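Local atomic coordinates of cobalamin biosynthesis protein CobN (Mycobacterium tuberculosis, PDB entry 7C6O), a protein that serves as the large catalytic subunit of cobaltochelatase, the ligase that inserts cobalt into the corrin ring during cobalamin biosynthesis. Residues D366-S374 with F547-H558; G406-G414 with L498-M506. All coordinates share one frame; numbering follows the deposited sequence. Where two conformers were deposited one is given.

Contact 1 (D366-S374 with F547-H558); sequences DKRVALVFS and FGAHAVVHLGKH
L371 and L555 mesh on one face of a parallel strand pair, 369-373 beside 551-555, whose short axes come within 4.8 Å at an angle of 24°. With CG set anti to its backbone N (chi1 -168°), L371 leans across the pair, and its CD1 fits between V553 and L555, 3.7 Å from V553 CG1 and 3.6 Å from L555 CG. L555 CD1 fills the next hollow, between L371 and atoms CE2 and CZ of F373. V369 CG1 against V553 CG2 continues this row of bumps toward the start of the strands. On the other face the small A370 CB meets A549 CB and V552 CG2, and V372 CG2 meets V552 CG1, while V372 CG1 touches ND1 of H554. Four backbone bonds, made in turn by A370 N, V553 N, V372 N and L555 N, hold the strands together.

Both ends are tied by side chains. In the one of its two deposited conformers described here, R368 presses NE and NH2 onto the single carbonyl O of G548; the NH2 bond, 2.9 Å long, lies on a lone pair, whereas NE comes from above the carbonyl plane. Over one face of this conformer's guanidinium sits H550 CE1, the two planes 30° apart. The same imidazole takes the R368 backbone N on its ND1 in the ring plane (2.9 Å, nearly straight), which fixes its rotation. At the far end S374 OG and H554 NE2 share a 2.7 Å hydrogen bond at the ring edge, and V372 O lies over the ring's face.

The leucine face is covered by helix 391-405 through L398 and A395; strand 503-507 flanks 369-373 on its other edge, and strand 586-591 continues the sheet beyond 551-555.

Contact 2 (G406-G414 with L498-M506); sequences GYRVGDLPG and LRAGNLVLM
L412 drops its isobutyl group onto the beta hairpin 498-506 and touches both of its strands. With CG anti to the carbonyl carbon (chi1 -67°), the side chain reaches down so that CD2 packs 3.6 Å from A500 CB and 3.7 Å from L498 CG, sliding past the L498 side chain in the opposite direction, while CD1 meets L505 CD1 tip to tip at 3.9 Å. Next to it V409 lies alongside L503, CG1 to CD2 at 3.6 Å, the two side chains pointing the same way. At the hairpin turn the contact becomes polar: N502 N donates to R408 O (2.8 Å, 160°), and G501 CA adds a longer CH...O approach to the same oxygen. The N502 side chain runs beside that of R408, and one water accepts from both R408 N and N502 ND2, bridging backbone to amide.

Behind these contacts stands the geometry of the turn. A500 to L503 form a type II' turn, with G501 at positive phi, closed by paired backbone bonds between A500 and L503; a second such pair joins L498 and L505. G410 also has positive phi, and its CA passes 4.1 Å from that of G501, so two glycines meet where the backbones come close. Further back, G406 ends helix 391-405 in a Schellman motif and releases the chain toward the hairpin.

L399 of that helix touches both L412 and L503, so the apolar cluster is sandwiched between helix and hairpin. On the other face of strand 503-507 V504 and M506 pack on helix 530-539, and the strand's edge pairs with 369-373.

Both contacts reach one mixed sheet, contact 2 through its hairpin strands with 406-414 a loop packed on them, and their centres lie 11 Å apart. Strand 369-373 is the shared element: contact 1 pairs it with 551-555, while its other edge takes strand 503-507 of contact 2, where L371 N to V504 O (2.8 Å) and F373 N to M506 O (3.0 Å) are probable hydrogen bonds. In chain order 366-374 comes first, then 406-414, 498-506 and 547-558, so contact 2 forms within the long excursion that contact 1 closes. Helix 391-405 covers side chains of both. Together they join distant parts of the CobN/magnesium chelatase family region into one sheet with helix 391-405 packed against it.

Contact 1 (D366-S374 with F547-H558)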
loop_
_atom_site.group_PDB
_atom_site.type_symbol
_atom_site.label_atom_id
_atom_site.label_comp_id
_atom_site.label_asym_id
_atom_site.label_seq_id
_atom_site.Cartn_x
_atom_site.Cartn_y
_atom_site.Cartn_z
ATOM N N ASP A 366 -22.784 17.657 18.596
ATOM C CA ASP A 366 -23.674 16.518 18.417
ATOM C C ASP A 366 -22.998 15.324 17.757
ATOM O O ASP A 366 -23.649 14.292 17.559
ATOM C CB ASP A 366 -24.892 16.929 17.583
ATOM C CG ASP A 366 -25.612 18.129 18.161
ATOM O OD1 ASP A 366 -25.853 18.144 19.387
ATOM O OD2 ASP A 366 -25.927 19.058 17.388
ATOM N N LYS A 367 -21.720 15.432 17.411
ATOM C CA LYS A 367 -21.051 14.419 16.606
ATOM C C LYS A 367 -20.493 13.314 17.494
ATOM O O LYS A 367 -19.761 13.585 18.452
ATOM C CB LYS A 367 -19.936 15.057 15.778
ATOM C CG LYS A 367 -19.312 14.128 14.751
ATOM C CD LYS A 367 -18.622 14.919 13.652
ATOM C CE LYS A 367 -19.635 15.666 12.801
ATOM N NZ LYS A 367 -18.985 16.602 11.844
ATOM N N ARG A 368 -20.849 12.071 17.173
ATOM C CA ARG A 368 -20.366 10.905 17.898
ATOM C C ARG A 368 -19.212 10.279 17.126
ATOM O O ARG A 368 -19.336 9.997 15.930
ATOM C CB ARG A 368 -21.493 9.892 18.114
ATOM C CG ARG A 368 -22.609 10.410 19.019
ATOM C CD ARG A 368 -23.718 9.383 19.205
ATOM N NE ARG A 368 -24.314 8.986 17.933
ATOM C CZ ARG A 368 -25.386 9.558 17.392
ATOM N NH1 ARG A 368 -25.996 10.560 18.011
ATOM N NH2 ARG A 368 -25.849 9.123 16.227
ATOM N N VAL A 369 -18.091 10.072 17.812
ATOM C CA VAL A 369 -16.868 9.584 17.186
ATOM C C VAL A 369 -16.352 8.380 17.957
ATOM O O VAL A 369 -16.311 8.391 19.193
ATOM C CB VAL A 369 -15.786 10.683 17.124
ATOM C CG1 VAL A 369 -14.535 10.163 16.425
ATOM C CG2 VAL A 369 -16.324 11.926 16.425
ATOM N N ALA A 370 -15.949 7.348 17.225
ATOM C CA ALA A 370 -15.266 6.196 17.792
ATOM C C ALA A 370 -13.775 6.298 17.492
ATOM O O ALA A 370 -13.379 6.439 16.330
ATOM C CB ALA A 370 -15.835 4.891 17.232
ATOM N N LEU A 371 -12.958 6.239 18.540
ATOM C CA LEU A 371 -11.504 6.258 18.432
ATOM C C LEU A 371 -11.004 4.847 18.723
ATOM O O LEU A 371 -11.105 4.371 19.858
ATOM C CB LEU A 371 -10.908 7.279 19.402
ATOM C CG LEU A 371 -9.437 7.673 19.268
ATOM C CD1 LEU A 371 -9.188 8.326 17.922
ATOM C CD2 LEU A 371 -9.023 8.610 20.399
ATOM N N VAL A 372 -10.479 4.171 17.701
ATOM C CA VAL A 372 -10.111 2.762 17.791
ATOM C C VAL A 372 -8.592 2.635 17.759
ATOM O O VAL A 372 -7.930 3.223 16.895
ATOM C CB VAL A 372 -10.756 1.940 16.662
ATOM C CG1 VAL A 372 -10.352 0.470 16.766
ATOM C CG2 VAL A 372 -12.268 2.083 16.704
ATOM N N PHE A 373 -8.047 1.857 18.691
ATOM C CA PHE A 373 -6.615 1.620 18.807
ATOM C C PHE A 373 -6.276 0.205 18.355
ATOM O O PHE A 373 -6.996 -0.745 18.677
ATOM C CB PHE A 373 -6.142 1.812 20.253
ATOM C CG PHE A 373 -6.271 3.219 20.761
ATOM C CD1 PHE A 373 -7.513 3.751 21.072
ATOM C CD2 PHE A 373 -5.146 4.002 20.954
ATOM C CE1 PHE A 373 -7.630 5.043 21.548
ATOM C CE2 PHE A 373 -5.257 5.294 21.433
ATOM C CZ PHE A 373 -6.499 5.815 21.730
ATOM N N SER A 374 -5.172 0.067 17.623
ATOM C CA SER A 374 -4.661 -1.251 17.276
ATOM C C SER A 374 -4.177 -1.981 18.528
ATOM O O SER A 374 -3.856 -1.370 19.550
ATOM C CB SER A 374 -3.513 -1.142 16.271
ATOM O OG SER A 374 -3.899 -0.422 15.114
ATOM N N PHE A 547 -23.938 2.511 19.623
ATOM C CA PHE A 547 -23.272 3.795 19.821
ATOM C C PHE A 547 -23.692 4.806 18.760
ATOM O O PHE A 547 -23.888 5.988 19.064
ATOM C CB PHE A 547 -21.756 3.602 19.817
ATOM C CG PHE A 547 -20.979 4.880 19.956
ATOM C CD1 PHE A 547 -20.935 5.552 21.167
ATOM C CD2 PHE A 547 -20.290 5.406 18.878
ATOM C CE1 PHE A 547 -20.220 6.729 21.297
ATOM C CE2 PHE A 547 -19.571 6.583 19.000
ATOM C CZ PHE A 547 -19.539 7.245 20.212
ATOM N N GLY A 548 -23.839 4.363 17.513
ATOM C CA GLY A 548 -24.256 5.251 16.445
ATOM C C GLY A 548 -23.213 6.291 16.089
ATOM O O GLY A 548 -23.523 7.483 15.995
ATOM N N ALA A 549 -21.973 5.848 15.889
ATOM C CA ALA A 549 -20.894 6.760 15.532
ATOM C C ALA A 549 -21.159 7.422 14.187
ATOM O O ALA A 549 -21.639 6.788 13.244
ATOM C CB ALA A 549 -19.563 6.008 15.477
ATOM N N HIS A 550 -20.838 8.715 14.102
ATOM C CA HIS A 550 -20.824 9.386 12.810
ATOM C C HIS A 550 -19.577 9.040 12.006
ATOM O O HIS A 550 -19.611 9.086 10.770
ATOM C CB HIS A 550 -20.930 10.899 13.000
ATOM C CG HIS A 550 -22.267 11.348 13.500
ATOM N ND1 HIS A 550 -22.481 11.741 14.804
ATOM C CD2 HIS A 550 -23.464 11.446 12.875
ATOM C CE1 HIS A 550 -23.752 12.072 14.958
ATOM N NE2 HIS A 550 -24.370 11.902 13.803
ATOM N N ALA A 551 -18.482 8.695 12.680
ATOM C CA ALA A 551 -17.245 8.334 12.001
ATOM C C ALA A 551 -16.356 7.545 12.951
ATOM O O ALA A 551 -16.472 7.645 14.176
ATOM C CB ALA A 551 -16.500 9.571 11.486
ATOM N N VAL A 552 -15.459 6.762 12.360
ATOM C CA VAL A 552 -14.433 6.026 13.086
ATOM C C VAL A 552 -13.088 6.667 12.778
ATOM O O VAL A 552 -12.783 6.955 11.613
ATOM C CB VAL A 552 -14.429 4.534 12.703
ATOM C CG1 VAL A 552 -13.304 3.797 13.426
ATOM C CG2 VAL A 552 -15.778 3.901 13.006
ATOM N N VAL A 553 -12.295 6.907 13.817
ATOM C CA VAL A 553 -10.906 7.323 13.679
ATOM C C VAL A 553 -10.038 6.190 14.207
ATOM O O VAL A 553 -10.124 5.836 15.390
ATOM C CB VAL A 553 -10.617 8.633 14.429
ATOM C CG1 VAL A 553 -9.146 9.017 14.281
ATOM C CG2 VAL A 553 -11.520 9.755 13.929
ATOM N N HIS A 554 -9.213 5.610 13.341
ATOM C CA HIS A 554 -8.252 4.598 13.761
ATOM C C HIS A 554 -6.869 5.223 13.859
ATOM O O HIS A 554 -6.395 5.844 12.902
ATOM C CB HIS A 554 -8.218 3.409 12.803
ATOM C CG HIS A 554 -7.523 2.216 13.379
ATOM N ND1 HIS A 554 -8.205 1.127 13.876
ATOM C CD2 HIS A 554 -6.208 1.960 13.579
ATOM C CE1 HIS A 554 -7.340 0.242 14.339
ATOM N NE2 HIS A 554 -6.121 0.724 14.172
ATOM N N LEU A 555 -6.214 5.036 15.001
ATOM C CA LEU A 555 -4.983 5.759 15.312
ATOM C C LEU A 555 -3.756 4.954 14.890
ATOM O O LEU A 555 -3.384 3.978 15.548
ATOM C CB LEU A 555 -4.932 6.095 16.800
ATOM C CG LEU A 555 -5.793 7.304 17.160
ATOM C CD1 LEU A 555 -5.631 7.663 18.625
ATOM C CD2 LEU A 555 -5.437 8.482 16.265
ATOM N N GLY A 556 -3.124 5.374 13.796
ATOM C CA GLY A 556 -1.795 4.913 13.456
ATOM C C GLY A 556 -1.761 3.597 12.696
ATOM O O GLY A 556 -2.729 2.834 12.635
ATOM N N LYS A 557 -0.588 3.325 12.123
ATOM C CA LYS A 557 -0.361 2.124 11.324
ATOM C C LYS A 557 -0.019 0.942 12.225
ATOM O O LYS A 557 0.996 0.979 12.931
ATOM C CB LYS A 557 0.770 2.370 10.324
ATOM C CG LYS A 557 1.162 1.156 9.486
ATOM C CD LYS A 557 2.433 0.494 9.974
ATOM C CE LYS A 557 2.866 -0.622 9.036
ATOM N NZ LYS A 557 3.978 -1.439 9.597
ATOM N N HIS A 558 -0.846 -0.108 12.212
ATOM C CA HIS A 558 -2.149 -0.158 11.540
ATOM C C HIS A 558 -3.024 -1.177 12.263
ATOM O O HIS A 558 -2.525 -1.966 13.063
ATOM C CB HIS A 558 -2.027 -0.538 10.057
ATOM C CG HIS A 558 -1.336 -1.845 9.814
ATOM N ND1 HIS A 558 -0.118 -1.932 9.174
ATOM C CD2 HIS A 558 -1.693 -3.116 10.115
ATOM C CE1 HIS A 558 0.248 -3.199 9.097
ATOM N NE2 HIS A 558 -0.690 -3.938 9.661
HETATM O O HOH W 1 -3.329 2.359 17.645
#

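Contact 2 (G406-G414 with L498-M506)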
loop_
_atom_site.group_PDB
_atom_site.type_symbol
_atom_site.label_atom_id
_atom_site.label_comp_id
_atom_site.label_asym_id
_atom_site.label_seq_id
_atom_site.Cartn_x
_atom_site.Cartn_y
_atom_site.Cartn_z
ATOM N N GLY A 406 -15.414 21.979 20.003
ATOM C CA GLY A 406 -16.782 21.854 20.457
ATOM C C GLY A 406 -17.303 20.440 20.608
ATOM O O GLY A 406 -18.493 20.270 20.898
ATOM N N TYR A 407 -16.465 19.424 20.414
ATOM C CA TYR A 407 -16.886 18.053 20.649
ATOM C C TYR A 407 -17.076 17.803 22.141
ATOM O O TYR A 407 -16.416 18.413 22.984
ATOM C CB TYR A 407 -15.858 17.065 20.095
ATOM C CG TYR A 407 -15.814 16.973 18.587
ATOM C CD1 TYR A 407 -15.087 17.888 17.834
ATOM C CD2 TYR A 407 -16.486 15.961 17.916
ATOM C CE1 TYR A 407 -15.042 17.802 16.455
ATOM C CE2 TYR A 407 -16.445 15.864 16.540
ATOM C CZ TYR A 407 -15.722 16.785 15.814
ATOM O OH TYR A 407 -15.685 16.687 14.444
ATOM N N ARG A 408 -17.984 16.887 22.462
ATOM C CA ARG A 408 -18.210 16.481 23.847
ATOM C C ARG A 408 -17.323 15.277 24.140
ATOM O O ARG A 408 -17.691 14.135 23.856
ATOM C CB ARG A 408 -19.684 16.176 24.082
ATOM C CG ARG A 408 -20.587 17.388 23.901
ATOM C CD ARG A 408 -21.882 17.243 24.678
ATOM N NE ARG A 408 -22.475 18.545 24.971
ATOM C CZ ARG A 408 -23.472 19.086 24.280
ATOM N NH1 ARG A 408 -24.002 18.433 23.256
ATOM N NH2 ARG A 408 -23.942 20.278 24.621
ATOM N N VAL A 409 -16.146 15.535 24.718
ATOM C CA VAL A 409 -15.151 14.494 24.956
ATOM C C VAL A 409 -15.228 13.938 26.367
ATOM O O VAL A 409 -14.389 13.111 26.749
ATOM C CB VAL A 409 -13.728 15.016 24.664
ATOM C CG1 VAL A 409 -13.644 15.562 23.240
ATOM C CG2 VAL A 409 -13.329 16.083 25.678
ATOM N N GLY A 410 -16.207 14.371 27.155
ATOM C CA GLY A 410 -16.336 13.866 28.509
ATOM C C GLY A 410 -15.142 14.239 29.371
ATOM O O GLY A 410 -14.482 15.261 29.165
ATOM N N ASP A 411 -14.856 13.389 30.360
ATOM C CA ASP A 411 -13.731 13.633 31.257
ATOM C C ASP A 411 -12.767 12.453 31.221
ATOM O O ASP A 411 -12.584 11.753 32.223
ATOM C CB ASP A 411 -14.227 13.892 32.683
ATOM C CG ASP A 411 -13.112 14.282 33.628
ATOM O OD1 ASP A 411 -12.235 15.070 33.216
ATOM O OD2 ASP A 411 -13.120 13.809 34.784
ATOM N N LEU A 412 -12.169 12.210 30.061
ATOM C CA LEU A 412 -11.241 11.100 29.924
ATOM C C LEU A 412 -9.957 11.393 30.695
ATOM O O LEU A 412 -9.434 12.510 30.627
ATOM C CB LEU A 412 -10.924 10.850 28.452
ATOM C CG LEU A 412 -12.104 10.331 27.631
ATOM C CD1 LEU A 412 -11.873 10.548 26.144
ATOM C CD2 LEU A 412 -12.333 8.861 27.928
ATOM N N PRO A 413 -9.431 10.420 31.437
ATOM C CA PRO A 413 -8.173 10.644 32.156
ATOM C C PRO A 413 -7.057 10.985 31.184
ATOM O O PRO A 413 -6.965 10.422 30.092
ATOM C CB PRO A 413 -7.920 9.307 32.863
ATOM C CG PRO A 413 -9.255 8.628 32.899
ATOM C CD PRO A 413 -9.956 9.061 31.649
ATOM N N GLY A 414 -6.221 11.942 31.579
ATOM C CA GLY A 414 -5.095 12.355 30.779
ATOM C C GLY A 414 -5.394 13.417 29.743
ATOM O O GLY A 414 -4.460 14.061 29.256
ATOM N N LEU A 498 -14.278 2.323 26.416
ATOM C CA LEU A 498 -14.206 3.488 27.288
ATOM C C LEU A 498 -15.062 4.594 26.679
ATOM O O LEU A 498 -14.697 5.177 25.654
ATOM C CB LEU A 498 -12.754 3.928 27.463
ATOM C CG LEU A 498 -12.443 5.192 28.261
ATOM C CD1 LEU A 498 -13.201 5.218 29.577
ATOM C CD2 LEU A 498 -10.940 5.281 28.503
ATOM N N ARG A 499 -16.203 4.873 27.307
ATOM C CA ARG A 499 -17.168 5.842 26.806
ATOM C C ARG A 499 -17.113 7.117 27.637
ATOM O O ARG A 499 -17.044 7.063 28.869
ATOM C CB ARG A 499 -18.587 5.266 26.841
ATOM C CG ARG A 499 -18.720 3.877 26.235
ATOM C CD ARG A 499 -20.076 3.264 26.555
ATOM N N ALA A 500 -17.154 8.263 26.959
ATOM C CA ALA A 500 -17.151 9.559 27.638
ATOM C C ALA A 500 -17.755 10.598 26.709
ATOM O O ALA A 500 -17.261 10.787 25.592
ATOM C CB ALA A 500 -15.737 9.961 28.048
ATOM N N GLY A 501 -18.805 11.274 27.168
ATOM C CA GLY A 501 -19.460 12.260 26.325
ATOM C C GLY A 501 -19.999 11.610 25.066
ATOM O O GLY A 501 -20.707 10.598 25.114
ATOM N N ASN A 502 -19.657 12.188 23.915
ATOM C CA ASN A 502 -20.041 11.633 22.625
ATOM C C ASN A 502 -18.924 10.808 22.001
ATOM O O ASN A 502 -18.928 10.584 20.786
ATOM C CB ASN A 502 -20.476 12.746 21.672
ATOM C CG ASN A 502 -21.866 13.261 21.981
ATOM O OD1 ASN A 502 -22.676 12.562 22.589
ATOM N ND2 ASN A 502 -22.153 14.487 21.559
ATOM N N LEU A 503 -17.977 10.347 22.808
ATOM C CA LEU A 503 -16.820 9.613 22.329
ATOM C C LEU A 503 -16.813 8.209 22.910
ATOM O O LEU A 503 -17.267 7.980 24.033
ATOM C CB LEU A 503 -15.520 10.318 22.717
ATOM C CG LEU A 503 -14.869 11.287 21.737
ATOM C CD1 LEU A 503 -15.876 12.212 21.089
ATOM C CD2 LEU A 503 -13.867 12.087 22.508
ATOM N N VAL A 504 -16.283 7.267 22.137
ATOM C CA VAL A 504 -15.963 5.943 22.646
ATOM C C VAL A 504 -14.544 5.607 22.212
ATOM O O VAL A 504 -14.187 5.776 21.040
ATOM C CB VAL A 504 -16.967 4.868 22.173
ATOM C CG1 VAL A 504 -17.045 4.804 20.659
ATOM C CG2 VAL A 504 -16.592 3.508 22.745
ATOM N N LEU A 505 -13.724 5.188 23.168
ATOM C CA LEU A 505 -12.378 4.701 22.900
ATOM C C LEU A 505 -12.400 3.189 23.063
ATOM O O LEU A 505 -12.815 2.681 24.109
ATOM C CB LEU A 505 -11.354 5.345 23.839
ATOM C CG LEU A 505 -10.805 6.717 23.425
ATOM C CD1 LEU A 505 -11.893 7.789 23.418
ATOM C CD2 LEU A 505 -9.645 7.132 24.325
ATOM N N MET A 506 -11.974 2.476 22.024
ATOM C CA MET A 506 -12.091 1.028 21.994
ATOM C C MET A 506 -10.801 0.422 21.468
ATOM O O MET A 506 -10.223 0.913 20.496
ATOM C CB MET A 506 -13.273 0.585 21.115
ATOM C CG MET A 506 -13.482 -0.922 21.051
ATOM S SD MET A 506 -14.841 -1.398 19.959
ATOM C CE MET A 506 -16.245 -0.842 20.914
HETATM O O HOH W 2 -19.577 15.657 20.251
HETATM O O HOH W 3 -24.806 15.367 22.201
#